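Long-range contact in catechol 2,3-dioxygenase (Rhodococcus sp., PDB 2WL9), which probably catalyses the iron-dependent extradiol ring cleavage of catechols by dioxygen in the breakdown of aromatic hydrocarbons: residues Gly242-Cys254 / Trp260-Pro272. Sequence-based numbering, arbitrary orientation.
Sequences GKHSNDEALTFYC and WLWEPGWGSRPAP. With FE (Fe (III) ion), chain K.
Glu263 lies along the Tyr253 ring, pointing the same way, and together they build one side of the iron site on an antiparallel beta hairpin, strands 250-255 and 261-266. With CG anti to the backbone N (chi1 -174°) and the chain extended beyond it, Glu263 sets its CG over the ring face, 3.5 Å from the centroid, a CH-pi contact. Its carboxylate stacks nearly parallel to the ring, planes 14° apart. Glu263 OE1 binds the iron at 2.3 Å; with His149 and His212 it forms the two-histidine, one-carboxylate facial triad, as in type I extradiol dioxygenases of the vicinal oxygen chelate fold. Tyr253 OH, also of the metal site, lies 2.8 Å from the iron. Glu263 OE2 uses its anti lone pair to accept from Thr251 OG1 at 2.8 Å, so metal and hydroxyl each grip one oxygen and fix the rotation of the carboxylate. His244 meets the Tyr253 ring at its edge, His244 NE2 hydrogen-bonded to Tyr253 OH at 2.7 Å.

On the other face of the hairpin the Pro264 ring packs over one face of Phe252, CD 4.2 Å from the centroid, while Leu223 of helix 220-232 touches both. Backbone bonds run both ways between Cys254 and Trp262.

Past the sheet the contact loosens. Ala249 N closes a still buried Asx turn on Asp247 OD1, and Arg269 N reaches Asp247 O at 3.0 Å. Partly exposed Glu248 lays OE2 over the guanidinium face of Arg269, 3.8 Å from Arg269 NH1, a long, purely electrostatic salt bridge near Thr126 and Arg47 of a third subunit. The doubly gripped carboxylate is consistent with a fixed ligand orientation at the iron, whereas the outer ion pair probably contributes little direction.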
ATOM      1  N   GLY C 242       7.338  32.603   6.685  1.00 23.18           N
ATOM      2  CA  GLY C 242       8.122  32.230   5.516  1.00 23.01           C
ATOM      3  C   GLY C 242       8.740  30.850   5.624  1.00 22.63           C
ATOM      4  O   GLY C 242       8.312  30.017   6.437  1.00 22.16           O
ATOM      5  N   LYS C 243       9.752  30.610   4.795  1.00 22.87           N
ATOM      6  CA  LYS C 243      10.414  29.315   4.734  1.00 22.91           C
ATOM      7  C   LYS C 243      11.914  29.453   4.552  1.00 22.89           C
ATOM      8  O   LYS C 243      12.375  30.096   3.606  1.00 22.87           O
ATOM      9  CB  LYS C 243       9.875  28.480   3.572  1.00 23.14           C
ATOM     10  CG  LYS C 243       8.568  27.794   3.832  1.00 24.04           C
ATOM     11  CD  LYS C 243       8.415  26.640   2.867  1.00 23.64           C
ATOM     12  CE  LYS C 243       7.074  25.963   3.020  1.00 25.23           C
ATOM     13  NZ  LYS C 243       6.832  25.076   1.856  1.00 25.99           N
ATOM     14  N   HIS C 244      12.665  28.834   5.458  1.00 22.56           N
ATOM     15  CA  HIS C 244      14.100  28.665   5.283  1.00 22.68           C
ATOM     16  C   HIS C 244      14.334  27.587   4.225  1.00 22.58           C
ATOM     17  O   HIS C 244      13.524  26.666   4.084  1.00 22.31           O
ATOM     18  CB  HIS C 244      14.755  28.235   6.596  1.00 22.77           C
ATOM     19  CG  HIS C 244      14.571  29.205   7.720  1.00 22.96           C
ATOM     20  ND1 HIS C 244      15.113  30.474   7.706  1.00 24.49           N
ATOM     21  CD2 HIS C 244      13.930  29.083   8.907  1.00 23.24           C
ATOM     22  CE1 HIS C 244      14.795  31.098   8.825  1.00 24.82           C
ATOM     23  NE2 HIS C 244      14.081  30.276   9.573  1.00 25.01           N
ATOM     24  N   SER C 245      15.438  27.693   3.488  1.00 22.28           N
ATOM     25  CA  SER C 245      15.757  26.690   2.469  1.00 22.24           C
ATOM     26  C   SER C 245      16.196  25.351   3.063  1.00 22.23           C
ATOM     27  O   SER C 245      16.103  24.312   2.397  1.00 22.36           O
ATOM     28  CB  SER C 245      16.808  27.214   1.488  1.00 22.36           C
ATOM     29  OG  SER C 245      16.327  28.351   0.802  1.00 22.17           O
ATOM     30  N   ASN C 246      16.660  25.363   4.312  1.00 22.09           N
ATOM     31  CA  ASN C 246      17.135  24.126   4.922  1.00 22.20           C
ATOM     32  C   ASN C 246      16.036  23.192   5.439  1.00 22.19           C
ATOM     33  O   ASN C 246      15.954  22.043   4.998  1.00 22.34           O
ATOM     34  CB  ASN C 246      18.277  24.357   5.940  1.00 22.13           C
ATOM     35  CG  ASN C 246      17.878  25.222   7.142  1.00 21.98           C
ATOM     36  OD1 ASN C 246      16.836  25.869   7.163  1.00 21.92           O
ATOM     37  ND2 ASN C 246      18.740  25.230   8.158  1.00 22.49           N
ATOM     38  N   ASP C 247      15.189  23.665   6.350  1.00 22.19           N
ATOM     39  CA  ASP C 247      14.141  22.795   6.883  1.00 22.14           C
ATOM     40  C   ASP C 247      12.870  22.831   6.040  1.00 22.32           C
ATOM     41  O   ASP C 247      12.028  21.944   6.165  1.00 22.35           O
ATOM     42  CB  ASP C 247      13.837  23.083   8.363  1.00 22.31           C
ATOM     43  CG  ASP C 247      13.511  24.545   8.641  1.00 22.27           C
ATOM     44  OD1 ASP C 247      13.191  25.306   7.700  1.00 23.95           O
ATOM     45  OD2 ASP C 247      13.569  24.932   9.831  1.00 22.59           O
ATOM     46  N   GLU C 248      12.751  23.850   5.185  1.00 22.22           N
ATOM     47  CA  GLU C 248      11.558  24.060   4.337  1.00 22.30           C
ATOM     48  C   GLU C 248      10.246  24.129   5.141  1.00 22.00           C
ATOM     49  O   GLU C 248       9.158  23.858   4.625  1.00 21.83           O
ATOM     50  CB  GLU C 248      11.498  23.037   3.187  1.00 22.81           C
ATOM     51  CG  GLU C 248      12.723  23.116   2.261  1.00 23.33           C
ATOM     52  CD  GLU C 248      12.587  22.339   0.954  1.00 25.28           C
ATOM     53  OE1 GLU C 248      11.467  21.930   0.583  1.00 23.55           O
ATOM     54  OE2 GLU C 248      13.628  22.148   0.290  1.00 26.65           O
ATOM     55  N   ALA C 249      10.371  24.509   6.408  1.00 22.02           N
ATOM     56  CA  ALA C 249       9.233  24.644   7.314  1.00 21.42           C
ATOM     57  C   ALA C 249       8.570  26.011   7.179  1.00 21.21           C
ATOM     58  O   ALA C 249       9.248  27.012   6.985  1.00 21.39           O
ATOM     59  CB  ALA C 249       9.684  24.429   8.743  1.00 21.02           C
ATOM     60  N   LEU C 250       7.245  26.048   7.284  1.00 21.00           N
ATOM     61  CA  LEU C 250       6.515  27.319   7.288  1.00 20.88           C
ATOM     62  C   LEU C 250       6.448  27.872   8.706  1.00 20.64           C
ATOM     63  O   LEU C 250       5.757  27.309   9.558  1.00 20.51           O
ATOM     64  CB  LEU C 250       5.105  27.142   6.719  1.00 20.97           C
ATOM     65  CG  LEU C 250       4.367  28.426   6.337  1.00 21.65           C
ATOM     66  CD1 LEU C 250       5.066  29.116   5.168  1.00 23.33           C
ATOM     67  CD2 LEU C 250       2.920  28.122   5.982  1.00 22.24           C
ATOM     68  N   THR C 251       7.161  28.970   8.959  1.00 20.49           N
ATOM     69  CA  THR C 251       7.346  29.461  10.334  1.00 20.62           C
ATOM     70  C   THR C 251       7.374  30.980  10.434  1.00 20.73           C
ATOM     71  O   THR C 251       7.645  31.665   9.457  1.00 21.09           O
ATOM     72  CB  THR C 251       8.678  28.963  10.965  1.00 20.50           C
ATOM     73  OG1 THR C 251       9.775  29.750  10.471  1.00 21.33           O
ATOM     74  CG2 THR C 251       8.948  27.480  10.704  1.00 20.05           C
ATOM     75  N   PHE C 252       7.095  31.499  11.628  1.00 20.77           N
ATOM     76  CA  PHE C 252       7.386  32.892  11.939  1.00 20.77           C
ATOM     77  C   PHE C 252       8.151  32.957  13.262  1.00 20.52           C
ATOM     78  O   PHE C 252       8.188  31.972  14.000  1.00 19.99           O
ATOM     79  CB  PHE C 252       6.112  33.754  11.943  1.00 21.18           C
ATOM     80  CG  PHE C 252       5.168  33.458  13.069  1.00 21.93           C
ATOM     81  CD1 PHE C 252       5.134  34.283  14.191  1.00 22.62           C
ATOM     82  CD2 PHE C 252       4.293  32.376  13.007  1.00 22.04           C
ATOM     83  CE1 PHE C 252       4.257  34.027  15.234  1.00 22.34           C
ATOM     84  CE2 PHE C 252       3.412  32.115  14.052  1.00 21.27           C
ATOM     85  CZ  PHE C 252       3.396  32.945  15.168  1.00 22.73           C
ATOM     86  N   TYR C 253       8.781  34.097  13.536  1.00 20.53           N
ATOM     87  CA  TYR C 253       9.556  34.297  14.759  1.00 20.43           C
ATOM     88  C   TYR C 253       8.959  35.450  15.556  1.00 20.59           C
ATOM     89  O   TYR C 253       8.848  36.565  15.037  1.00 21.09           O
ATOM     90  CB  TYR C 253      11.007  34.651  14.423  1.00 20.74           C
ATOM     91  CG  TYR C 253      11.856  33.540  13.836  1.00 20.47           C
ATOM     92  CD1 TYR C 253      12.852  32.934  14.600  1.00 21.30           C
ATOM     93  CD2 TYR C 253      11.696  33.127  12.511  1.00 19.87           C
ATOM     94  CE1 TYR C 253      13.660  31.927  14.074  1.00 21.91           C
ATOM     95  CE2 TYR C 253      12.504  32.115  11.968  1.00 21.21           C
ATOM     96  CZ  TYR C 253      13.490  31.523  12.761  1.00 22.19           C
ATOM     97  OH  TYR C 253      14.303  30.519  12.264  1.00 22.65           O
ATOM     98  N   CYS C 254       8.602  35.190  16.814  1.00 20.34           N
ATOM     99  CA  CYS C 254       7.963  36.193  17.667  1.00 20.91           C
ATOM    100  C   CYS C 254       8.557  36.226  19.075  1.00 20.81           C
ATOM    101  O   CYS C 254       9.150  35.245  19.524  1.00 20.55           O
ATOM    102  CB  CYS C 254       6.445  35.973  17.732  1.00 20.42           C
ATOM    103  SG  CYS C 254       5.886  34.472  18.598  1.00 21.88           S
ATOM    104  N   TRP C 260      13.358  36.801  24.475  1.00 20.91           N
ATOM    105  CA  TRP C 260      13.924  36.071  23.333  1.00 20.38           C
ATOM    106  C   TRP C 260      12.802  35.509  22.454  1.00 20.10           C
ATOM    107  O   TRP C 260      11.634  35.859  22.655  1.00 20.29           O
ATOM    108  CB  TRP C 260      14.969  35.013  23.757  1.00 20.30           C
ATOM    109  CG  TRP C 260      14.548  34.018  24.810  1.00 20.02           C
ATOM    110  CD1 TRP C 260      14.489  34.224  26.160  1.00 20.12           C
ATOM    111  CD2 TRP C 260      14.196  32.645  24.601  1.00 19.33           C
ATOM    112  NE1 TRP C 260      14.085  33.075  26.800  1.00 18.91           N
ATOM    113  CE2 TRP C 260      13.900  32.090  25.866  1.00 19.45           C
ATOM    114  CE3 TRP C 260      14.085  31.832  23.464  1.00 19.42           C
ATOM    115  CZ2 TRP C 260      13.500  30.754  26.028  1.00 18.59           C
ATOM    116  CZ3 TRP C 260      13.686  30.506  23.627  1.00 18.97           C
ATOM    117  CH2 TRP C 260      13.400  29.985  24.899  1.00 18.22           C
ATOM    118  N   LEU C 261      13.147  34.659  21.489  1.00 19.58           N
ATOM    119  CA  LEU C 261      12.203  34.294  20.428  1.00 19.39           C
ATOM    120  C   LEU C 261      11.697  32.860  20.450  1.00 19.13           C
ATOM    121  O   LEU C 261      12.451  31.927  20.701  1.00 19.09           O
ATOM    122  CB  LEU C 261      12.818  34.565  19.052  1.00 19.32           C
ATOM    123  CG  LEU C 261      13.227  35.996  18.709  1.00 19.56           C
ATOM    124  CD1 LEU C 261      13.919  35.990  17.367  1.00 19.94           C
ATOM    125  CD2 LEU C 261      12.011  36.886  18.666  1.00 20.71           C
ATOM    126  N   TRP C 262      10.407  32.703  20.172  1.00 19.03           N
ATOM    127  CA  TRP C 262       9.853  31.402  19.808  1.00 18.76           C
ATOM    128  C   TRP C 262       9.452  31.415  18.337  1.00 18.73           C
ATOM    129  O   TRP C 262       8.983  32.432  17.820  1.00 18.74           O
ATOM    130  CB  TRP C 262       8.659  31.043  20.691  1.00 18.60           C
ATOM    131  CG  TRP C 262       9.041  30.417  21.996  1.00 18.05           C
ATOM    132  CD1 TRP C 262      10.253  30.503  22.628  1.00 18.72           C
ATOM    133  CD2 TRP C 262       8.197  29.635  22.853  1.00 17.27           C
ATOM    134  NE1 TRP C 262      10.220  29.807  23.812  1.00 17.64           N
ATOM    135  CE2 TRP C 262       8.969  29.269  23.978  1.00 17.00           C
ATOM    136  CE3 TRP C 262       6.862  29.207  22.777  1.00 18.27           C
ATOM    137  CZ2 TRP C 262       8.455  28.493  25.023  1.00 17.60           C
ATOM    138  CZ3 TRP C 262       6.346  28.432  23.826  1.00 17.65           C
ATOM    139  CH2 TRP C 262       7.147  28.081  24.927  1.00 16.95           C
ATOM    140  N   GLU C 263       9.635  30.274  17.681  1.00 18.89           N
ATOM    141  CA  GLU C 263       9.386  30.137  16.262  1.00 18.61           C
ATOM    142  C   GLU C 263       8.355  29.025  16.021  1.00 18.37           C
ATOM    143  O   GLU C 263       8.726  27.879  15.786  1.00 18.11           O
ATOM    144  CB  GLU C 263      10.710  29.846  15.537  1.00 18.78           C
ATOM    145  CG  GLU C 263      10.632  29.807  14.008  1.00 19.63           C
ATOM    146  CD  GLU C 263      11.759  28.988  13.379  1.00 19.87           C
ATOM    147  OE1 GLU C 263      12.705  28.594  14.097  1.00 21.21           O
ATOM    148  OE2 GLU C 263      11.712  28.750  12.160  1.00 19.20           O
ATOM    149  N   PRO C 264       7.050  29.362  16.097  1.00 18.08           N
ATOM    150  CA  PRO C 264       6.007  28.389  15.783  1.00 17.95           C
ATOM    151  C   PRO C 264       6.077  28.006  14.310  1.00 17.52           C
ATOM    152  O   PRO C 264       6.273  28.872  13.456  1.00 17.33           O
ATOM    153  CB  PRO C 264       4.712  29.158  16.066  1.00 17.99           C
ATOM    154  CG  PRO C 264       5.117  30.245  17.002  1.00 18.47           C
ATOM    155  CD  PRO C 264       6.476  30.641  16.551  1.00 18.28           C
ATOM    156  N   GLY C 265       5.919  26.723  14.018  1.00 17.37           N
ATOM    157  CA  GLY C 265       6.063  26.247  12.644  1.00 17.82           C
ATOM    158  C   GLY C 265       5.213  25.051  12.280  1.00 18.12           C
ATOM    159  O   GLY C 265       4.489  24.508  13.121  1.00 18.05           O
ATOM    160  N   TRP C 266       5.303  24.664  11.008  1.00 18.00           N
ATOM    161  CA  TRP C 266       4.556  23.551  10.435  1.00 18.25           C
ATOM    162  C   TRP C 266       5.265  23.036   9.184  1.00 18.88           C
ATOM    163  O   TRP C 266       5.845  23.817   8.429  1.00 18.10           O
ATOM    164  CB  TRP C 266       3.136  23.979  10.055  1.00 18.28           C
ATOM    165  CG  TRP C 266       2.390  22.922   9.282  1.00 18.14           C
ATOM    166  CD1 TRP C 266       1.699  21.872   9.799  1.00 17.96           C
ATOM    167  CD2 TRP C 266       2.286  22.809   7.853  1.00 18.48           C
ATOM    168  NE1 TRP C 266       1.162  21.107   8.784  1.00 17.06           N
ATOM    169  CE2 TRP C 266       1.507  21.661   7.581  1.00 18.71           C
ATOM    170  CE3 TRP C 266       2.782  23.563   6.778  1.00 19.05           C
ATOM    171  CZ2 TRP C 266       1.202  21.249   6.280  1.00 19.98           C
ATOM    172  CZ3 TRP C 266       2.482  23.152   5.479  1.00 19.60           C
ATOM    173  CH2 TRP C 266       1.700  22.005   5.243  1.00 20.16           C
ATOM    174  N   GLY C 267       5.201  21.722   8.972  1.00 19.44           N
ATOM    175  CA  GLY C 267       5.684  21.105   7.735  1.00 20.84           C
ATOM    176  C   GLY C 267       7.191  21.017   7.580  1.00 21.44           C
ATOM    177  O   GLY C 267       7.703  21.099   6.457  1.00 21.56           O
ATOM    178  N   SER C 268       7.906  20.845   8.693  1.00 22.20           N
ATOM    179  CA  SER C 268       9.358  20.697   8.638  0.50 22.23           C
ATOM    180  C   SER C 268       9.735  19.386   7.954  1.00 22.79           C
ATOM    181  O   SER C 268       9.180  18.327   8.259  1.00 22.99           O
ATOM    182  CB  SER C 268       9.981  20.769  10.034  0.50 22.28           C
ATOM    183  OG  SER C 268      11.370  21.049   9.952  0.50 21.10           O
ATOM    184  N   ARG C 269      10.669  19.465   7.008  1.00 23.23           N
ATOM    185  CA  ARG C 269      11.133  18.269   6.299  1.00 23.68           C
ATOM    186  C   ARG C 269      12.259  17.589   7.080  1.00 23.89           C
ATOM    187  O   ARG C 269      12.915  18.229   7.912  1.00 24.01           O
ATOM    188  CB  ARG C 269      11.600  18.616   4.878  1.00 23.84           C
ATOM    189  CG  ARG C 269      12.980  19.259   4.802  1.00 24.26           C
ATOM    190  CD  ARG C 269      13.446  19.388   3.353  1.00 24.25           C
ATOM    191  NE  ARG C 269      14.766  20.006   3.271  1.00 24.09           N
ATOM    192  CZ  ARG C 269      15.642  19.787   2.291  1.00 25.26           C
ATOM    193  NH1 ARG C 269      15.349  18.950   1.302  1.00 24.80           N
ATOM    194  NH2 ARG C 269      16.822  20.395   2.311  1.00 25.53           N
ATOM    195  N   PRO C 270      12.502  16.291   6.812  1.00 24.38           N
ATOM    196  CA  PRO C 270      13.632  15.636   7.471  1.00 24.62           C
ATOM    197  C   PRO C 270      14.977  16.183   6.984  1.00 24.75           C
ATOM    198  O   PRO C 270      15.065  16.712   5.873  1.00 24.81           O
ATOM    199  CB  PRO C 270      13.477  14.165   7.053  1.00 24.98           C
ATOM    200  CG  PRO C 270      12.050  14.025   6.655  1.00 25.23           C
ATOM    201  CD  PRO C 270      11.695  15.336   6.031  1.00 24.60           C
ATOM    202  N   ALA C 271      16.015  16.054   7.807  1.00 25.02           N
ATOM    203  CA  ALA C 271      17.365  16.427   7.390  1.00 25.34           C
ATOM    204  C   ALA C 271      17.774  15.592   6.176  1.00 25.58           C
ATOM    205  O   ALA C 271      17.574  14.374   6.177  1.00 25.66           O
ATOM    206  CB  ALA C 271      18.358  16.217   8.533  1.00 25.52           C
ATOM    207  N   PRO C 272      18.344  16.240   5.134  1.00 25.63           N
ATOM    208  CA  PRO C 272      18.839  15.483   3.982  1.00 25.67           C
ATOM    209  C   PRO C 272      19.904  14.492   4.432  1.00 25.35           C
ATOM    210  O   PRO C 272      20.645  14.774   5.382  1.00 24.76           O
ATOM    211  CB  PRO C 272      19.470  16.559   3.091  1.00 26.14           C
ATOM    212  CG  PRO C 272      18.858  17.849   3.538  1.00 25.90           C
ATOM    213  CD  PRO C 272      18.629  17.681   5.005  1.00 25.62           C
TER
HETATM  214 FE    FE K1300      14.852  28.017  13.477  1.00 36.21          FE